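Local coordinates for glucose-6-phosphate isomerase (Plasmodium falciparum, PDB 3QKI), which probably interconverts alpha-D-glucose 6-phosphate and beta-D-fructose 6-phosphate, the second step of glycolysis, at residues 418-423 against 429-434; 434-439 against 477-482. All blocks are in the same frame, centred on the assembly; numbering follows the deposited sequence.

Interaction 1 (418-423 against 429-434); sequences VYFGEP and HSFYQL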
loop_
_atom_site.group_PDB
_atom_site.type_symbol
_atom_site.label_atom_id
_atom_site.label_comp_id
_atom_site.label_asym_id
_atom_site.label_seq_id
_atom_site.Cartn_x
_atom_site.Cartn_y
_atom_site.Cartn_z
ATOM N N VAL A 418 -2.203 -2.167 -12.923
ATOM C CA VAL A 418 -2.491 -1.919 -11.510
ATOM C C VAL A 418 -1.096 -1.875 -10.853
ATOM O O VAL A 418 -0.313 -2.805 -11.012
ATOM C CB VAL A 418 -3.357 -3.020 -10.872
ATOM C CG1 VAL A 418 -3.317 -2.917 -9.360
ATOM C CG2 VAL A 418 -4.792 -2.943 -11.374
ATOM N N TYR A 419 -0.781 -0.779 -10.166
ATOM C CA TYR A 419 0.491 -0.622 -9.464
ATOM C C TYR A 419 0.266 -0.871 -7.989
ATOM O O TYR A 419 -0.740 -0.426 -7.425
ATOM C CB TYR A 419 1.031 0.799 -9.648
ATOM C CG TYR A 419 1.793 1.013 -10.922
ATOM C CD1 TYR A 419 3.172 1.189 -10.907
ATOM C CD2 TYR A 419 1.136 1.072 -12.151
ATOM C CE1 TYR A 419 3.881 1.433 -12.084
ATOM C CE2 TYR A 419 1.845 1.250 -13.341
ATOM C CZ TYR A 419 3.212 1.459 -13.300
ATOM O OH TYR A 419 3.903 1.693 -14.467
ATOM N N PHE A 420 1.210 -1.576 -7.358
ATOM C CA PHE A 420 1.147 -1.853 -5.929
ATOM C C PHE A 420 2.564 -2.152 -5.440
ATOM O O PHE A 420 3.512 -2.208 -6.235
ATOM C CB PHE A 420 0.177 -3.028 -5.632
ATOM C CG PHE A 420 0.739 -4.394 -5.957
ATOM C CD1 PHE A 420 1.207 -5.237 -4.944
ATOM C CD2 PHE A 420 0.848 -4.827 -7.280
ATOM C CE1 PHE A 420 1.742 -6.494 -5.248
ATOM C CE2 PHE A 420 1.390 -6.078 -7.586
ATOM C CZ PHE A 420 1.822 -6.907 -6.569
ATOM N N GLY A 421 2.699 -2.348 -4.145
ATOM C CA GLY A 421 3.986 -2.692 -3.579
ATOM C C GLY A 421 4.188 -2.253 -2.156
ATOM O O GLY A 421 3.434 -1.437 -1.619
ATOM N N GLU A 422 5.235 -2.811 -1.561
ATOM C CA GLU A 422 5.734 -2.527 -0.225
ATOM C C GLU A 422 7.246 -2.596 -0.318
ATOM O O GLU A 422 7.760 -3.350 -1.149
ATOM C CB GLU A 422 5.242 -3.584 0.788
ATOM C CG GLU A 422 3.792 -3.388 1.242
ATOM C CD GLU A 422 3.400 -2.042 1.838
ATOM O OE1 GLU A 422 4.245 -1.373 2.478
ATOM O OE2 GLU A 422 2.210 -1.685 1.705
ATOM N N PRO A 423 7.985 -1.837 0.523
ATOM C CA PRO A 423 9.457 -1.917 0.462
ATOM C C PRO A 423 9.976 -3.310 0.800
ATOM O O PRO A 423 9.355 -4.008 1.580
ATOM C CB PRO A 423 9.938 -0.929 1.529
ATOM C CG PRO A 423 8.775 -0.139 1.901
ATOM C CD PRO A 423 7.523 -0.877 1.547
ATOM N N HIS A 429 8.259 -10.759 2.446
ATOM C CA HIS A 429 7.676 -11.666 3.444
ATOM C C HIS A 429 6.149 -11.668 3.477
ATOM O O HIS A 429 5.538 -12.386 4.275
ATOM C CB HIS A 429 8.289 -11.400 4.817
ATOM C CG HIS A 429 9.775 -11.588 4.802
ATOM N ND1 HIS A 429 10.340 -12.813 4.493
ATOM C CD2 HIS A 429 10.766 -10.693 5.011
ATOM C CE1 HIS A 429 11.649 -12.629 4.534
ATOM N NE2 HIS A 429 11.956 -11.373 4.848
ATOM N N SER A 430 5.536 -10.888 2.593
ATOM C CA SER A 430 4.094 -10.742 2.536
ATOM C C SER A 430 3.462 -11.451 1.353
ATOM O O SER A 430 2.720 -12.398 1.564
ATOM C CB SER A 430 3.715 -9.265 2.535
ATOM O OG SER A 430 2.327 -9.088 2.309
ATOM N N PHE A 431 3.753 -11.002 0.122
ATOM C CA PHE A 431 3.099 -11.511 -1.074
ATOM C C PHE A 431 4.010 -12.099 -2.177
ATOM O O PHE A 431 3.483 -12.431 -3.245
ATOM C CB PHE A 431 2.206 -10.403 -1.668
ATOM C CG PHE A 431 2.954 -9.102 -1.911
ATOM C CD1 PHE A 431 3.847 -8.976 -2.979
ATOM C CD2 PHE A 431 2.785 -8.013 -1.056
ATOM C CE1 PHE A 431 4.589 -7.804 -3.157
ATOM C CE2 PHE A 431 3.514 -6.836 -1.245
ATOM C CZ PHE A 431 4.418 -6.741 -2.291
ATOM N N TYR A 432 5.334 -12.243 -1.947
ATOM C CA TYR A 432 6.186 -12.833 -2.996
ATOM C C TYR A 432 5.848 -14.284 -3.335
ATOM O O TYR A 432 6.193 -14.740 -4.410
ATOM C CB TYR A 432 7.665 -12.726 -2.704
ATOM C CG TYR A 432 8.311 -11.387 -2.964
ATOM C CD1 TYR A 432 7.573 -10.207 -2.898
ATOM C CD2 TYR A 432 9.689 -11.280 -3.099
ATOM C CE1 TYR A 432 8.189 -8.957 -2.988
ATOM C CE2 TYR A 432 10.315 -10.037 -3.213
ATOM C CZ TYR A 432 9.565 -8.879 -3.120
ATOM O OH TYR A 432 10.215 -7.667 -3.159
ATOM N N GLN A 433 5.117 -14.987 -2.459
ATOM C CA GLN A 433 4.666 -16.352 -2.756
ATOM C C GLN A 433 3.936 -16.319 -4.132
ATOM O O GLN A 433 4.247 -17.120 -5.017
ATOM C CB GLN A 433 3.714 -16.842 -1.647
ATOM C CG GLN A 433 2.840 -18.022 -2.039
ATOM C CD GLN A 433 3.641 -19.242 -2.407
ATOM O OE1 GLN A 433 4.595 -19.634 -1.718
ATOM N NE2 GLN A 433 3.245 -19.893 -3.493
ATOM N N LEU A 434 2.991 -15.363 -4.300
ATOM C CA LEU A 434 2.213 -15.171 -5.528
ATOM C C LEU A 434 3.117 -14.750 -6.703
ATOM O O LEU A 434 2.993 -15.306 -7.796
ATOM C CB LEU A 434 1.077 -14.156 -5.297
ATOM C CG LEU A 434 0.097 -13.936 -6.451
ATOM C CD1 LEU A 434 -1.234 -13.531 -5.967
ATOM C CD2 LEU A 434 0.584 -12.829 -7.383
HETATM O O HOH W 1 9.110 -6.014 -1.153
#
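Phe420 drives the edge of its ring at one face of Phe431, an edge-to-face (T-shaped) pair with centroids 5.3 Å apart and planes inclined at 62°. A single atom, CE1 of Phe420, does the touching: it lies 3.8 Å from Phe431 CE1 and stands over that ring near its rim. Both rings reach this meeting with CG lodged between the backbone N and the carbonyl carbon (chi1 76° in Phe420 and 54° in Phe431). The backbone after the strand then passes the far end of Phe431, where Glu422 N sits at the ring edge, near its plane, 4.1 Å from Phe431 CZ. Farther out, one water joins the segments, donating to Glu422 O at 3.0 Å and pairing with Tyr432 OH at 2.8 Å; that hydroxyl also bonds to Tyr381 OH. The contact packs helix 428-437 against strand 418-420, the outermost strand of the mixed sheet within this chain, and the turn that leaves it; backbone bonds from Phe420 to Val376 and Ile378 fix the strand. Direct contact is thus almost wholly apolar, consistent with dispersion and the weak electrostatics of ring edge on ring face, and the polar link, from the loop after the strand to the helix, is left to the water.

Interaction 2 (434-439 against 477-482); sequences LIHQGQ and DALAIG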
loop_
_atom_site.group_PDB
_atom_site.type_symbol
_atom_site.label_atom_id
_atom_site.label_comp_id
_atom_site.label_asym_id
_atom_site.label_seq_id
_atom_site.Cartn_x
_atom_site.Cartn_y
_atom_site.Cartn_z
ATOM N N LEU A 434 2.991 -15.363 -4.300
ATOM C CA LEU A 434 2.213 -15.171 -5.528
ATOM C C LEU A 434 3.117 -14.750 -6.703
ATOM O O LEU A 434 2.993 -15.306 -7.796
ATOM C CB LEU A 434 1.077 -14.156 -5.297
ATOM C CG LEU A 434 0.097 -13.936 -6.451
ATOM C CD1 LEU A 434 -1.234 -13.531 -5.967
ATOM C CD2 LEU A 434 0.584 -12.829 -7.383
ATOM N N ILE A 435 4.045 -13.816 -6.460
ATOM C CA ILE A 435 4.986 -13.321 -7.485
ATOM C C ILE A 435 5.866 -14.458 -8.016
ATOM O O ILE A 435 6.216 -14.445 -9.201
ATOM C CB ILE A 435 5.774 -12.058 -7.015
ATOM C CG1 ILE A 435 4.791 -10.918 -6.627
ATOM C CG2 ILE A 435 6.790 -11.577 -8.086
ATOM C CD1 ILE A 435 5.423 -9.514 -6.271
ATOM N N HIS A 436 6.185 -15.464 -7.171
ATOM C CA HIS A 436 6.997 -16.607 -7.619
ATOM C C HIS A 436 6.181 -17.742 -8.189
ATOM O O HIS A 436 6.646 -18.393 -9.124
ATOM C CB HIS A 436 7.901 -17.152 -6.498
ATOM C CG HIS A 436 9.081 -16.273 -6.221
ATOM N ND1 HIS A 436 10.248 -16.361 -6.987
ATOM C CD2 HIS A 436 9.227 -15.280 -5.315
ATOM C CE1 HIS A 436 11.067 -15.444 -6.493
ATOM N NE2 HIS A 436 10.499 -14.764 -5.496
ATOM N N GLN A 437 5.001 -18.040 -7.593
ATOM C CA GLN A 437 4.225 -19.222 -7.976
ATOM C C GLN A 437 2.781 -19.026 -8.440
ATOM O O GLN A 437 2.148 -19.981 -8.898
ATOM C CB GLN A 437 4.306 -20.316 -6.875
ATOM C CG GLN A 437 5.705 -20.936 -6.713
ATOM C CD GLN A 437 5.686 -22.085 -5.728
ATOM O OE1 GLN A 437 5.042 -22.038 -4.676
ATOM N NE2 GLN A 437 6.399 -23.158 -6.044
ATOM N N GLY A 438 2.247 -17.835 -8.275
ATOM C CA GLY A 438 0.905 -17.540 -8.741
ATOM C C GLY A 438 0.990 -16.809 -10.060
ATOM O O GLY A 438 1.912 -17.037 -10.858
ATOM N N GLN A 439 0.065 -15.883 -10.282
ATOM C CA GLN A 439 0.074 -15.104 -11.508
ATOM C C GLN A 439 1.373 -14.269 -11.657
ATOM O O GLN A 439 1.958 -13.844 -10.639
ATOM C CB GLN A 439 -1.214 -14.287 -11.625
ATOM C CG GLN A 439 -1.330 -13.115 -10.689
ATOM C CD GLN A 439 -2.596 -12.360 -10.970
ATOM O OE1 GLN A 439 -3.541 -12.402 -10.189
ATOM N NE2 GLN A 439 -2.669 -11.707 -12.119
ATOM N N ASP A 477 17.125 -12.716 -9.694
ATOM C CA ASP A 477 17.606 -13.954 -10.290
ATOM C C ASP A 477 16.639 -15.134 -10.103
ATOM O O ASP A 477 16.419 -15.858 -11.063
ATOM C CB ASP A 477 19.009 -14.300 -9.802
ATOM C CG ASP A 477 20.103 -13.403 -10.374
ATOM O OD1 ASP A 477 19.831 -12.680 -11.380
ATOM O OD2 ASP A 477 21.236 -13.419 -9.817
ATOM N N ALA A 478 16.047 -15.315 -8.893
ATOM C CA ALA A 478 15.096 -16.397 -8.613
ATOM C C ALA A 478 13.856 -16.274 -9.547
ATOM O O ALA A 478 13.383 -17.275 -10.094
ATOM C CB ALA A 478 14.666 -16.376 -7.139
ATOM N N LEU A 479 13.361 -15.050 -9.741
ATOM C CA LEU A 479 12.215 -14.795 -10.617
ATOM C C LEU A 479 12.551 -15.147 -12.065
ATOM O O LEU A 479 11.758 -15.804 -12.731
ATOM C CB LEU A 479 11.734 -13.339 -10.491
ATOM C CG LEU A 479 10.926 -13.022 -9.199
ATOM C CD1 LEU A 479 10.727 -11.514 -9.040
ATOM C CD2 LEU A 479 9.591 -13.747 -9.189
ATOM N N ALA A 480 13.744 -14.761 -12.523
ATOM C CA ALA A 480 14.191 -15.011 -13.894
ATOM C C ALA A 480 14.446 -16.502 -14.166
ATOM O O ALA A 480 13.872 -17.038 -15.106
ATOM C CB ALA A 480 15.438 -14.186 -14.202
ATOM N N ILE A 481 15.254 -17.170 -13.322
ATOM C CA ILE A 481 15.709 -18.560 -13.514
ATOM C C ILE A 481 14.797 -19.688 -13.035
ATOM O O ILE A 481 14.780 -20.759 -13.638
ATOM C CB ILE A 481 17.215 -18.737 -13.089
ATOM C CG1 ILE A 481 17.369 -18.853 -11.555
ATOM C CG2 ILE A 481 18.106 -17.598 -13.677
ATOM C CD1 ILE A 481 18.711 -19.403 -11.043
ATOM N N GLY A 482 14.076 -19.466 -11.942
ATOM C CA GLY A 482 13.209 -20.489 -11.389
ATOM C C GLY A 482 13.985 -21.719 -10.935
ATOM O O GLY A 482 15.184 -21.641 -10.648
HETATM O O HOH W 2 10.897 -17.876 -9.306
#
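Leu479 lays its CD2 methyl over one face of the His436 imidazole, a CH-pi contact with the carbon 3.6 Å from the ring centroid and 20° off the normal. Two matching torsions bring the groups together: in each residue CG stands anti to the carbonyl carbon, with chi1 -75° in His436 and -76° in Leu479, and the side chains cross at about a right angle. The same methyl is shared. Leu479 CD2 also packs 3.7 Å from Ile435 CG2, the branch anti to the backbone N, and lies 3.4 Å from Ile435 O, which is hydrogen-bonded to Arg511. Ala478 adds its CB, 3.8 Å from His436 CE1. The imidazole is gripped at both nitrogens. A water in the ring plane sits 2.8 Å from His436 ND1 and donates to Ala478 O at 2.7 Å, while His436 NE2 bonds to Gln475 OE1 of helix 464-481. Ile435 and Leu479 both also touch Val443 of strand 443-448, so the two helix ends pack on the mixed sheet. With both nitrogens engaged, rotation about chi2 is probably restricted, so a buried polar ring can offer its face to leucine while its edge keeps its hydrogen bonds.

In the fold
Helix 428-437 carries both contacts, whose centres lie 12 Å apart: interaction 1 joins it to strand 418-420, the outermost strand of the mixed sheet within this chain, and interaction 2 joins its last turn to the end of helix 464-481. Leu434 belongs to both ranges, and Ile435 reaches Ala377 of the neighbouring strand 375-380. His429, in the 429-434 segment of interaction 1, binds beta-D-fructose 6-phosphate, and its side chain is about 10 Å from that of His436; no sugar is bound to this chain here. Gln433 bonds to Gly401 and Gly553 of the second subunit, and Gln437 O to Ser403 of that subunit. Both contacts thus involve a helix that also carries a substrate-binding residue and touches the second subunit.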